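Local coordinates for protein binary enterotoxin of Clostridium perfringens component a (Clostridium perfringens, PDB 5WTZ) that binds NAD+ and, as the enzymatic component of a binary enterotoxin, probably transfers its ADP-ribose onto host actin, at residues 49-54 with 70-75; 107-112 with 153-158; 121-126 with 191-196. One frame throughout, in Å; residues are numbered along the deposited sequence.

Interaction 1 (49-54 with 70-75); sequences SSEINS and ETLNED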
ATOM      1  N   SER A  49     -16.108 -11.116  -4.147  1.00 27.37           N
ATOM      2  CA  SER A  49     -14.863 -10.642  -3.562  1.00 22.97           C
ATOM      3  C   SER A  49     -14.392  -9.327  -4.160  1.00 26.79           C
ATOM      4  O   SER A  49     -13.890  -8.473  -3.444  1.00 25.75           O
ATOM      5  CB  SER A  49     -13.770 -11.699  -3.728  1.00 31.84           C
ATOM      6  OG  SER A  49     -13.600 -12.033  -5.096  1.00 32.08           O
ATOM      7  N   SER A  50     -14.560  -9.153  -5.469  1.00 25.25           N
ATOM      8  CA  SER A  50     -14.021  -7.961  -6.118  1.00 27.96           C
ATOM      9  C   SER A  50     -14.698  -6.691  -5.593  1.00 23.09           C
ATOM     10  O   SER A  50     -14.039  -5.682  -5.329  1.00 23.75           O
ATOM     11  CB  SER A  50     -14.173  -8.058  -7.637  1.00 35.06           C
ATOM     12  OG  SER A  50     -13.527  -6.960  -8.258  1.00 41.58           O
ATOM     13  N   GLU A  51     -16.009  -6.768  -5.408  1.00 24.55           N
ATOM     14  CA  GLU A  51     -16.770  -5.645  -4.880  1.00 23.01           C
ATOM     15  C   GLU A  51     -16.373  -5.307  -3.431  1.00 28.57           C
ATOM     16  O   GLU A  51     -16.219  -4.141  -3.080  1.00 22.02           O
ATOM     17  CB  GLU A  51     -18.252  -5.956  -4.991  1.00 23.04           C
ATOM     18  CG  GLU A  51     -19.169  -5.180  -4.077  1.00 28.32           C
ATOM     19  CD  GLU A  51     -20.610  -5.452  -4.400  1.00 32.48           C
ATOM     20  OE1 GLU A  51     -21.197  -6.422  -3.850  1.00 32.48           O
ATOM     21  OE2 GLU A  51     -21.158  -4.693  -5.223  1.00 35.28           O
ATOM     22  N   ILE A  52     -16.204  -6.326  -2.596  1.00 21.76           N
ATOM     23  CA  ILE A  52     -15.758  -6.125  -1.224  1.00 22.47           C
ATOM     24  C   ILE A  52     -14.358  -5.520  -1.179  1.00 22.50           C
ATOM     25  O   ILE A  52     -14.084  -4.570  -0.425  1.00 21.37           O
ATOM     26  CB  ILE A  52     -15.792  -7.448  -0.451  1.00 23.94           C
ATOM     27  CG1 ILE A  52     -17.249  -7.880  -0.304  1.00 29.61           C
ATOM     28  CG2 ILE A  52     -15.075  -7.302   0.922  1.00 24.57           C
ATOM     29  CD1 ILE A  52     -17.455  -9.318   0.083  1.00 35.65           C
ATOM     30  N   ASN A  53     -13.465  -6.044  -2.006  1.00 23.72           N
ATOM     31  CA  ASN A  53     -12.094  -5.567  -1.970  1.00 23.05           C
ATOM     32  C   ASN A  53     -11.985  -4.146  -2.509  1.00 17.87           C
ATOM     33  O   ASN A  53     -11.227  -3.339  -1.977  1.00 18.93           O
ATOM     34  CB  ASN A  53     -11.169  -6.517  -2.736  1.00 26.24           C
ATOM     35  CG  ASN A  53     -10.925  -7.808  -1.984  1.00 23.26           C
ATOM     36  OD1 ASN A  53     -10.931  -7.828  -0.757  1.00 27.67           O
ATOM     37  ND2 ASN A  53     -10.705  -8.893  -2.715  1.00 23.05           N
ATOM     38  N   SER A  54     -12.765  -3.831  -3.537  1.00 17.35           N
ATOM     39  CA  SER A  54     -12.727  -2.494  -4.088  1.00 26.44           C
ATOM     40  C   SER A  54     -13.299  -1.516  -3.068  1.00 23.46           C
ATOM     41  O   SER A  54     -12.779  -0.411  -2.897  1.00 22.43           O
ATOM     42  CB  SER A  54     -13.485  -2.428  -5.410  1.00 26.81           C
ATOM     43  OG  SER A  54     -12.703  -3.022  -6.432  1.00 27.33           O
ATOM     44  N   GLU A  70     -23.548   0.196   4.385  1.00 31.82           N
ATOM     45  CA  GLU A  70     -23.505  -0.443   5.699  1.00 39.01           C
ATOM     46  C   GLU A  70     -23.247  -1.941   5.652  1.00 40.91           C
ATOM     47  O   GLU A  70     -22.551  -2.475   6.507  1.00 40.18           O
ATOM     48  CB  GLU A  70     -24.801  -0.165   6.463  1.00 46.40           C
ATOM     49  CG  GLU A  70     -24.689   1.037   7.390  1.00 54.91           C
ATOM     50  CD  GLU A  70     -23.460   0.963   8.294  1.00 60.66           C
ATOM     51  OE1 GLU A  70     -23.317  -0.033   9.039  1.00 65.55           O
ATOM     52  OE2 GLU A  70     -22.633   1.897   8.257  1.00 60.39           O
ATOM     53  N   THR A  71     -23.801  -2.605   4.649  1.00 41.81           N
ATOM     54  CA  THR A  71     -23.608  -4.036   4.456  1.00 41.01           C
ATOM     55  C   THR A  71     -22.150  -4.393   4.218  1.00 35.84           C
ATOM     56  O   THR A  71     -21.637  -5.370   4.760  1.00 37.50           O
ATOM     57  CB  THR A  71     -24.434  -4.523   3.271  1.00 47.40           C
ATOM     58  OG1 THR A  71     -25.806  -4.166   3.484  1.00 54.55           O
ATOM     59  CG2 THR A  71     -24.299  -6.038   3.093  1.00 49.81           C
ATOM     60  N   LEU A  72     -21.484  -3.587   3.407  1.00 31.66           N
ATOM     61  CA  LEU A  72     -20.099  -3.844   3.059  1.00 32.15           C
ATOM     62  C   LEU A  72     -19.178  -3.520   4.230  1.00 34.69           C
ATOM     63  O   LEU A  72     -18.121  -4.126   4.387  1.00 33.33           O
ATOM     64  CB  LEU A  72     -19.711  -3.042   1.823  1.00 31.80           C
ATOM     65  CG  LEU A  72     -20.311  -3.607   0.536  1.00 34.84           C
ATOM     66  CD1 LEU A  72     -19.816  -2.820  -0.670  1.00 35.50           C
ATOM     67  CD2 LEU A  72     -19.971  -5.088   0.401  1.00 33.39           C
ATOM     68  N   ASN A  73     -19.602  -2.575   5.059  1.00 34.59           N
ATOM     69  CA  ASN A  73     -18.901  -2.289   6.300  1.00 36.66           C
ATOM     70  C   ASN A  73     -18.887  -3.529   7.183  1.00 38.90           C
ATOM     71  O   ASN A  73     -17.832  -3.944   7.658  1.00 40.62           O
ATOM     72  CB  ASN A  73     -19.553  -1.113   7.022  1.00 33.74           C
ATOM     73  CG  ASN A  73     -19.264   0.213   6.345  1.00 30.46           C
ATOM     74  OD1 ASN A  73     -18.289   0.345   5.613  1.00 30.84           O
ATOM     75  ND2 ASN A  73     -20.119   1.199   6.580  1.00 34.28           N
ATOM     76  N   GLU A  74     -20.058  -4.134   7.376  1.00 37.00           N
ATOM     77  CA  GLU A  74     -20.167  -5.357   8.175  1.00 40.41           C
ATOM     78  C   GLU A  74     -19.346  -6.480   7.557  1.00 39.31           C
ATOM     79  O   GLU A  74     -18.642  -7.208   8.258  1.00 37.70           O
ATOM     80  CB  GLU A  74     -21.629  -5.801   8.324  1.00 38.95           C
ATOM     81  CG  GLU A  74     -22.561  -4.726   8.870  1.00 44.02           C
ATOM     82  CD  GLU A  74     -22.084  -4.149  10.191  1.00 54.94           C
ATOM     83  OE1 GLU A  74     -22.011  -4.905  11.185  1.00 50.33           O
ATOM     84  OE2 GLU A  74     -21.773  -2.936  10.233  1.00 62.35           O
ATOM     85  N   ASP A  75     -19.440  -6.616   6.240  1.00 36.82           N
ATOM     86  CA  ASP A  75     -18.620  -7.580   5.525  1.00 33.63           C
ATOM     87  C   ASP A  75     -17.129  -7.390   5.818  1.00 32.71           C
ATOM     88  O   ASP A  75     -16.427  -8.355   6.144  1.00 35.90           O
ATOM     89  CB  ASP A  75     -18.892  -7.487   4.027  1.00 31.91           C
ATOM     90  CG  ASP A  75     -20.291  -7.942   3.677  1.00 44.27           C
ATOM     91  OD1 ASP A  75     -20.792  -8.847   4.371  1.00 47.29           O
ATOM     92  OD2 ASP A  75     -20.892  -7.398   2.726  1.00 54.28           O
TER

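Interaction 2 (107-112 with 153-158); sequences QNLESS and KLPILV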
ATOM      1  N   GLN A 107       6.103  -3.500 -18.950  1.00 27.22           N
ATOM      2  CA  GLN A 107       6.729  -4.190 -20.071  1.00 29.80           C
ATOM      3  C   GLN A 107       6.196  -5.609 -20.222  1.00 33.29           C
ATOM      4  O   GLN A 107       5.956  -6.305 -19.232  1.00 28.66           O
ATOM      5  CB  GLN A 107       8.251  -4.229 -19.904  1.00 24.02           C
ATOM      6  CG  GLN A 107       8.978  -4.899 -21.070  1.00 30.45           C
ATOM      7  CD  GLN A 107      10.480  -4.685 -21.029  1.00 36.11           C
ATOM      8  OE1 GLN A 107      11.031  -4.333 -19.989  1.00 35.16           O
ATOM      9  NE2 GLN A 107      11.144  -4.884 -22.163  1.00 32.23           N
ATOM     10  N   ASN A 108       6.034  -6.044 -21.467  1.00 31.30           N
ATOM     11  CA  ASN A 108       5.572  -7.390 -21.748  1.00 29.75           C
ATOM     12  C   ASN A 108       6.648  -8.426 -21.439  1.00 34.52           C
ATOM     13  O   ASN A 108       7.781  -8.303 -21.904  1.00 37.24           O
ATOM     14  CB  ASN A 108       5.139  -7.499 -23.210  1.00 39.41           C
ATOM     15  CG  ASN A 108       4.070  -8.552 -23.425  1.00 52.31           C
ATOM     16  OD1 ASN A 108       4.210  -9.700 -22.997  1.00 52.86           O
ATOM     17  ND2 ASN A 108       2.982  -8.160 -24.080  1.00 58.71           N
ATOM     18  N   LEU A 109       6.298  -9.448 -20.661  1.00 30.27           N
ATOM     19  CA  LEU A 109       7.260 -10.497 -20.313  1.00 34.66           C
ATOM     20  C   LEU A 109       7.331 -11.593 -21.367  1.00 36.57           C
ATOM     21  O   LEU A 109       8.308 -12.345 -21.437  1.00 32.00           O
ATOM     22  CB  LEU A 109       6.913 -11.103 -18.954  1.00 31.85           C
ATOM     23  CG  LEU A 109       7.343 -10.262 -17.760  1.00 31.13           C
ATOM     24  CD1 LEU A 109       6.668 -10.747 -16.486  1.00 30.78           C
ATOM     25  CD2 LEU A 109       8.868 -10.311 -17.641  1.00 23.98           C
ATOM     26  N   GLU A 110       6.295 -11.685 -22.192  1.00 36.51           N
ATOM     27  CA  GLU A 110       6.264 -12.671 -23.257  1.00 40.95           C
ATOM     28  C   GLU A 110       7.225 -12.251 -24.358  1.00 42.65           C
ATOM     29  O   GLU A 110       7.186 -11.112 -24.818  1.00 46.11           O
ATOM     30  CB  GLU A 110       4.842 -12.827 -23.810  1.00 41.89           C
ATOM     31  CG  GLU A 110       4.262 -14.216 -23.609  1.00 58.54           C
ATOM     32  CD  GLU A 110       2.749 -14.261 -23.747  1.00 64.80           C
ATOM     33  OE1 GLU A 110       2.217 -13.654 -24.700  1.00 67.19           O
ATOM     34  OE2 GLU A 110       2.096 -14.910 -22.902  1.00 61.96           O
ATOM     35  N   SER A 111       8.109 -13.156 -24.759  1.00 40.32           N
ATOM     36  CA  SER A 111       8.945 -12.907 -25.920  1.00 37.97           C
ATOM     37  C   SER A 111       8.053 -12.675 -27.133  1.00 48.61           C
ATOM     38  O   SER A 111       6.975 -13.267 -27.237  1.00 49.57           O
ATOM     39  CB  SER A 111       9.890 -14.078 -26.175  1.00 42.63           C
ATOM     40  OG  SER A 111      10.361 -14.066 -27.507  1.00 46.07           O
ATOM     41  N   SER A 112       8.489 -11.813 -28.044  1.00 51.54           N
ATOM     42  CA  SER A 112       7.717 -11.560 -29.254  1.00 58.74           C
ATOM     43  C   SER A 112       7.883 -12.689 -30.272  1.00 61.41           C
ATOM     44  O   SER A 112       7.066 -12.831 -31.180  1.00 65.64           O
ATOM     45  CB  SER A 112       8.111 -10.219 -29.877  1.00 63.20           C
ATOM     46  OG  SER A 112       9.482 -10.197 -30.224  1.00 70.26           O
ATOM     47  N   LYS A 153      -3.641 -16.518 -18.636  1.00 33.44           N
ATOM     48  CA  LYS A 153      -3.353 -15.418 -19.550  1.00 34.13           C
ATOM     49  C   LYS A 153      -2.383 -14.418 -18.895  1.00 29.81           C
ATOM     50  O   LYS A 153      -1.887 -13.494 -19.549  1.00 32.22           O
ATOM     51  CB  LYS A 153      -4.648 -14.731 -19.981  1.00 34.00           C
ATOM     52  CG  LYS A 153      -5.544 -15.615 -20.835  1.00 37.55           C
ATOM     53  CD  LYS A 153      -6.720 -14.832 -21.387  1.00 43.55           C
ATOM     54  CE  LYS A 153      -7.736 -15.757 -22.038  1.00 48.48           C
ATOM     55  NZ  LYS A 153      -8.924 -15.006 -22.511  1.00 53.04           N
ATOM     56  N   LEU A 154      -2.108 -14.619 -17.607  1.00 30.29           N
ATOM     57  CA  LEU A 154      -1.204 -13.750 -16.844  1.00 30.53           C
ATOM     58  C   LEU A 154       0.250 -14.248 -16.955  1.00 31.33           C
ATOM     59  O   LEU A 154       0.479 -15.440 -17.159  1.00 28.78           O
ATOM     60  CB  LEU A 154      -1.634 -13.690 -15.370  1.00 26.06           C
ATOM     61  CG  LEU A 154      -3.073 -13.259 -15.078  1.00 27.94           C
ATOM     62  CD1 LEU A 154      -3.322 -13.283 -13.575  1.00 27.82           C
ATOM     63  CD2 LEU A 154      -3.339 -11.869 -15.636  1.00 28.06           C
ATOM     64  N   PRO A 155       1.233 -13.337 -16.824  1.00 27.30           N
ATOM     65  CA  PRO A 155       2.660 -13.645 -17.022  1.00 24.30           C
ATOM     66  C   PRO A 155       3.408 -14.184 -15.806  1.00 23.38           C
ATOM     67  O   PRO A 155       4.483 -14.771 -15.966  1.00 26.88           O
ATOM     68  CB  PRO A 155       3.248 -12.288 -17.404  1.00 24.35           C
ATOM     69  CG  PRO A 155       2.404 -11.317 -16.622  1.00 26.64           C
ATOM     70  CD  PRO A 155       1.005 -11.881 -16.734  1.00 21.65           C
ATOM     71  N   ILE A 156       2.850 -14.007 -14.616  1.00 18.41           N
ATOM     72  CA  ILE A 156       3.584 -14.225 -13.384  1.00 17.95           C
ATOM     73  C   ILE A 156       2.917 -15.257 -12.501  1.00 18.49           C
ATOM     74  O   ILE A 156       1.694 -15.322 -12.424  1.00 24.51           O
ATOM     75  CB  ILE A 156       3.725 -12.880 -12.594  1.00 16.53           C
ATOM     76  CG1 ILE A 156       4.493 -11.850 -13.430  1.00 20.85           C
ATOM     77  CG2 ILE A 156       4.368 -13.091 -11.215  1.00 16.13           C
ATOM     78  CD1 ILE A 156       4.170 -10.371 -13.044  1.00 19.54           C
ATOM     79  N   LEU A 157       3.727 -16.092 -11.867  1.00 20.00           N
ATOM     80  CA  LEU A 157       3.253 -16.997 -10.833  1.00 23.01           C
ATOM     81  C   LEU A 157       3.884 -16.569  -9.518  1.00 20.70           C
ATOM     82  O   LEU A 157       5.129 -16.522  -9.388  1.00 21.29           O
ATOM     83  CB  LEU A 157       3.609 -18.453 -11.144  1.00 24.84           C
ATOM     84  CG  LEU A 157       3.378 -19.437  -9.983  1.00 25.07           C
ATOM     85  CD1 LEU A 157       1.885 -19.586  -9.677  1.00 31.45           C
ATOM     86  CD2 LEU A 157       4.007 -20.804 -10.262  1.00 26.29           C
ATOM     87  N   VAL A 158       3.043 -16.247  -8.539  1.00 18.14           N
ATOM     88  CA  VAL A 158       3.532 -15.865  -7.218  1.00 17.98           C
ATOM     89  C   VAL A 158       3.505 -17.076  -6.290  1.00 20.22           C
ATOM     90  O   VAL A 158       2.486 -17.737  -6.135  1.00 19.61           O
ATOM     91  CB  VAL A 158       2.715 -14.709  -6.590  1.00 22.53           C
ATOM     92  CG1 VAL A 158       3.277 -14.333  -5.221  1.00 21.03           C
ATOM     93  CG2 VAL A 158       2.727 -13.475  -7.504  1.00 18.72           C
TER

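Interaction 3 (121-126 with 191-196); sequences EAINNF and TGLSIV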
ATOM      1  N   GLU A 121      15.415  -9.699 -21.723  1.00 34.91           N
ATOM      2  CA  GLU A 121      15.594  -8.309 -21.309  1.00 29.72           C
ATOM      3  C   GLU A 121      14.441  -7.865 -20.435  1.00 30.76           C
ATOM      4  O   GLU A 121      14.632  -7.143 -19.457  1.00 30.78           O
ATOM      5  CB  GLU A 121      15.723  -7.392 -22.523  1.00 44.94           C
ATOM      6  CG  GLU A 121      15.870  -5.927 -22.165  1.00 58.79           C
ATOM      7  CD  GLU A 121      16.289  -5.078 -23.346  1.00 73.61           C
ATOM      8  OE1 GLU A 121      16.788  -5.647 -24.343  1.00 79.62           O
ATOM      9  OE2 GLU A 121      16.120  -3.842 -23.273  1.00 76.80           O
ATOM     10  N   ALA A 122      13.242  -8.317 -20.782  1.00 31.06           N
ATOM     11  CA  ALA A 122      12.057  -7.979 -20.014  1.00 25.53           C
ATOM     12  C   ALA A 122      12.181  -8.514 -18.593  1.00 24.01           C
ATOM     13  O   ALA A 122      11.978  -7.772 -17.628  1.00 23.65           O
ATOM     14  CB  ALA A 122      10.792  -8.518 -20.689  1.00 26.31           C
ATOM     15  N   ILE A 123      12.535  -9.784 -18.448  1.00 22.62           N
ATOM     16  CA  ILE A 123      12.618 -10.325 -17.097  1.00 24.20           C
ATOM     17  C   ILE A 123      13.792  -9.720 -16.308  1.00 23.17           C
ATOM     18  O   ILE A 123      13.735  -9.655 -15.081  1.00 23.21           O
ATOM     19  CB  ILE A 123      12.702 -11.875 -17.107  1.00 28.89           C
ATOM     20  CG1 ILE A 123      12.335 -12.418 -15.720  1.00 25.80           C
ATOM     21  CG2 ILE A 123      14.069 -12.360 -17.581  1.00 30.56           C
ATOM     22  CD1 ILE A 123      11.988 -13.872 -15.692  1.00 31.57           C
ATOM     23  N   ASN A 124      14.837  -9.249 -16.989  1.00 23.80           N
ATOM     24  CA  ASN A 124      15.913  -8.563 -16.276  1.00 28.89           C
ATOM     25  C   ASN A 124      15.435  -7.223 -15.747  1.00 31.65           C
ATOM     26  O   ASN A 124      15.796  -6.821 -14.651  1.00 23.85           O
ATOM     27  CB  ASN A 124      17.139  -8.368 -17.163  1.00 31.77           C
ATOM     28  CG  ASN A 124      18.058  -9.566 -17.142  1.00 37.11           C
ATOM     29  OD1 ASN A 124      18.111 -10.305 -16.157  1.00 39.03           O
ATOM     30  ND2 ASN A 124      18.766  -9.787 -18.240  1.00 31.69           N
ATOM     31  N   ASN A 125      14.617  -6.531 -16.529  1.00 24.99           N
ATOM     32  CA  ASN A 125      14.031  -5.288 -16.061  1.00 19.64           C
ATOM     33  C   ASN A 125      13.069  -5.554 -14.909  1.00 20.20           C
ATOM     34  O   ASN A 125      12.979  -4.770 -13.962  1.00 22.01           O
ATOM     35  CB  ASN A 125      13.320  -4.557 -17.205  1.00 22.24           C
ATOM     36  CG  ASN A 125      14.295  -3.980 -18.223  1.00 28.85           C
ATOM     37  OD1 ASN A 125      15.450  -3.704 -17.905  1.00 31.37           O
ATOM     38  ND2 ASN A 125      13.825  -3.779 -19.440  1.00 30.68           N
ATOM     39  N   PHE A 126      12.366  -6.675 -14.993  1.00 19.14           N
ATOM     40  CA  PHE A 126      11.409  -7.076 -13.969  1.00 14.62           C
ATOM     41  C   PHE A 126      12.144  -7.350 -12.663  1.00 17.00           C
ATOM     42  O   PHE A 126      11.685  -6.942 -11.599  1.00 17.03           O
ATOM     43  CB  PHE A 126      10.618  -8.306 -14.430  1.00 17.22           C
ATOM     44  CG  PHE A 126       9.498  -8.721 -13.500  1.00 16.16           C
ATOM     45  CD1 PHE A 126       8.416  -7.887 -13.257  1.00 17.59           C
ATOM     46  CD2 PHE A 126       9.506  -9.986 -12.920  1.00 21.81           C
ATOM     47  CE1 PHE A 126       7.368  -8.293 -12.412  1.00 18.97           C
ATOM     48  CE2 PHE A 126       8.479 -10.395 -12.067  1.00 22.51           C
ATOM     49  CZ  PHE A 126       7.395  -9.558 -11.833  1.00 18.87           C
ATOM     50  N   THR A 191      11.560 -12.439  -2.685  1.00 15.34           N
ATOM     51  CA  THR A 191      12.690 -13.141  -2.103  1.00 19.26           C
ATOM     52  C   THR A 191      13.445 -13.934  -3.157  1.00 20.76           C
ATOM     53  O   THR A 191      14.465 -14.546  -2.861  1.00 19.31           O
ATOM     54  CB  THR A 191      12.243 -14.114  -0.976  1.00 21.06           C
ATOM     55  OG1 THR A 191      11.362 -15.111  -1.516  1.00 19.90           O
ATOM     56  CG2 THR A 191      11.519 -13.363   0.129  1.00 20.44           C
ATOM     57  N   GLY A 192      12.917 -13.966  -4.382  1.00 21.11           N
ATOM     58  CA  GLY A 192      13.576 -14.682  -5.465  1.00 19.79           C
ATOM     59  C   GLY A 192      12.825 -14.549  -6.777  1.00 26.76           C
ATOM     60  O   GLY A 192      11.632 -14.238  -6.781  1.00 21.31           O
ATOM     61  N   LEU A 193      13.521 -14.793  -7.887  1.00 21.60           N
ATOM     62  CA  LEU A 193      12.935 -14.709  -9.221  1.00 19.46           C
ATOM     63  C   LEU A 193      13.557 -15.751 -10.140  1.00 24.33           C
ATOM     64  O   LEU A 193      14.776 -15.957 -10.145  1.00 20.66           O
ATOM     65  CB  LEU A 193      13.113 -13.305  -9.822  1.00 19.91           C
ATOM     66  CG  LEU A 193      12.575 -13.060 -11.241  1.00 21.58           C
ATOM     67  CD1 LEU A 193      11.036 -12.941 -11.297  1.00 17.49           C
ATOM     68  CD2 LEU A 193      13.206 -11.820 -11.867  1.00 25.61           C
ATOM     69  N   SER A 194      12.703 -16.418 -10.908  1.00 22.52           N
ATOM     70  CA  SER A 194      13.126 -17.462 -11.816  1.00 22.47           C
ATOM     71  C   SER A 194      12.028 -17.719 -12.826  1.00 27.96           C
ATOM     72  O   SER A 194      10.891 -17.283 -12.651  1.00 29.66           O
ATOM     73  CB  SER A 194      13.456 -18.747 -11.058  1.00 30.15           C
ATOM     74  OG  SER A 194      12.310 -19.232 -10.384  1.00 34.48           O
ATOM     75  N   ILE A 195      12.373 -18.424 -13.889  1.00 31.72           N
ATOM     76  CA  ILE A 195      11.394 -18.843 -14.868  1.00 29.90           C
ATOM     77  C   ILE A 195      10.935 -20.259 -14.545  1.00 31.66           C
ATOM     78  O   ILE A 195      11.741 -21.128 -14.196  1.00 36.58           O
ATOM     79  CB  ILE A 195      11.961 -18.774 -16.298  1.00 31.84           C
ATOM     80  CG1 ILE A 195      12.369 -17.340 -16.634  1.00 31.28           C
ATOM     81  CG2 ILE A 195      10.947 -19.275 -17.303  1.00 38.54           C
ATOM     82  CD1 ILE A 195      12.913 -17.172 -18.032  1.00 36.57           C
ATOM     83  N   VAL A 196       9.631 -20.480 -14.636  1.00 27.13           N
ATOM     84  CA  VAL A 196       9.056 -21.793 -14.388  1.00 26.57           C
ATOM     85  C   VAL A 196       8.205 -22.163 -15.589  1.00 35.25           C
ATOM     86  O   VAL A 196       7.472 -21.327 -16.125  1.00 38.13           O
ATOM     87  CB  VAL A 196       8.207 -21.838 -13.074  1.00 32.17           C
ATOM     88  CG1 VAL A 196       7.008 -20.887 -13.134  1.00 31.67           C
ATOM     89  CG2 VAL A 196       7.743 -23.251 -12.774  1.00 35.73           C
TER

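Interaction 1 (49-54 with 70-75)
Leu72 reaches from helix 70-83 to helix 36-61 and touches it with both of its methyl ends, and the contact is apolar throughout. Its CD2 lies 4.0 Å from CG1 of Ile52, the two side chains meeting at a slant, while its CD1 stands 4.2 Å from CG of Glu51, whose chain runs at about a right angle to the leucine. The fork of Leu72 therefore straddles two consecutive residues of the partner helix. Glu51 meets the leucine with its CG methylene: CG is anti to the backbone N (chi1 159°), the chain beyond is extended, and the carboxylate is carried past the leucine.

No hydrogen bond joins the two segments, and the polar groups of Asn73 and Asp75 bond to other neighbours. The amide of Asn73 donates from ND2 to OE2 of Glu70, 3.1 Å away, approaching from above the carboxylate plane, while its OD1 accepts from Tyr55 and Lys59. OD1 of Asp75, a buried carboxylate, is held by Ser41 and Asn44, so helix 36-61 supplies polar ties near the leucine, at Asn73 and at Asp75.

In the fold, Ile52 also packs on Leu76 and Ile79, and Leu72 on Tyr55, which makes this pair, at the first turns of helix 70-83, part of a longer interface between consecutive helices.

Interaction 2 (107-112 with 153-158)
The amide OD1 of Asn108 accepts the backbone N-H of Glu110 at 3.0 Å, closing an Asx turn just where Leu109 leans across to Pro155 and Ile156. The donor lies in the carbonyl plane, on a lone pair, with a C=O...donor angle of 142°. By tying the residues before and after Leu109 together, this bond sets the turn from which the leucine projects.

Across the contact everything is apolar. CD1 of Leu109 does most of the touching, 3.9 Å from CB of Pro155 and equally 3.9 Å from CG1 of Ile156, so one methyl settles between two successive residues. CB of Leu109 follows at 4.2 Å from CB of Pro155, with the leucine crossing the proline at about a right angle. The methylene CG1 of Ile156, beside its backbone N (chi1 -61°), is what CD1 meets, the two side chains crossing at a slant.

Leu109 is also covered by Ala122 of helix 120-130 and by Ala204 of strand 201-211. At the outer side, the carboxylate of Glu110 forms a salt bridge with Lys201.

Backbone bonds link Ile156 to Glu98 and Pro155 to Ala204, placing the proline where the chain enters strand 156-162, an inner strand between 92-98 and 201-211. A loop leucine packed between helix 120-130 and the sheet in this way is plain hydrophobic packing within the first of two ADP-ribosyltransferase-family modules, away from the NAD site.

Interaction 3 (121-126 with 191-196)
Ile123 and Phe126, one helical turn apart, meet Leu193 and Ile195, two residues apart on the strand, and the contact between segments 121-126 and 191-196 rests on these four. The closest approach is at Ile123, whose CD1 comes to 3.6 Å from CG1 of Ile195. Its CG1 is anti to the backbone N (chi1 -162°), which stretches the long branch out to the strand and leaves CG2 between the backbone N and the carbonyl carbon.

Leu193 divides its two methyls between the helical residues. CD1 sits at the edge of the Phe126 ring, near the ring plane, 3.7 Å from CE2 and as near to CD2; the ring thus presents its rim and not its face. CD2 lies 4.0 Å from CG1 of Ile123, the two side chains lying alongside each other and pointing opposite ways, and 3.9 Å from the backbone O of the same residue. Ala127 and Ile130 are further helical neighbours of Leu193.

The Phe126-Leu193 side is the enclosed one: the ring is buried, packs on Val206 and stands edge-to-face with Phe105. Ile195, by contrast, is exposed, yet makes the shortest contact at a single point; within segment 121-126 it meets the end of Ile123, with Ile118 and Gln202 as further neighbours.

The segments run nearly antiparallel, their directions 166° apart and their axes 10.0 Å from each other at closest approach. Just before Leu193 the strand carries a classic beta bulge, Thr191 and Gly192 pairing with Asp207. Such a helix laid along a sheet strand, with alternate strand residues against it, is ordinary alpha/beta packing, here on one face of the five-stranded mixed sheet.

Apolar contact joins the segments in all three cases, yet burial differs. Interaction 2 is buried, whereas interactions 1 and 3 are only partly so, each including an exposed residue, Glu51 in the one and Ile195 in the other. Interactions 2 and 3 reach the same sheet and touch each other: Gln107 OE1 lies 2.9 Å from Asn125 ND2, a probable hydrogen bond, and Ile156 CD1 packs 3.5 Å from Phe126 CZ. Their segments alternate along the chain, so together they tie a loop, a helix and two strands into one body. Interaction 1 stands apart, its centre 30 Å from that of interaction 2, and joins two helices whose polar side chains bond around an apolar contact.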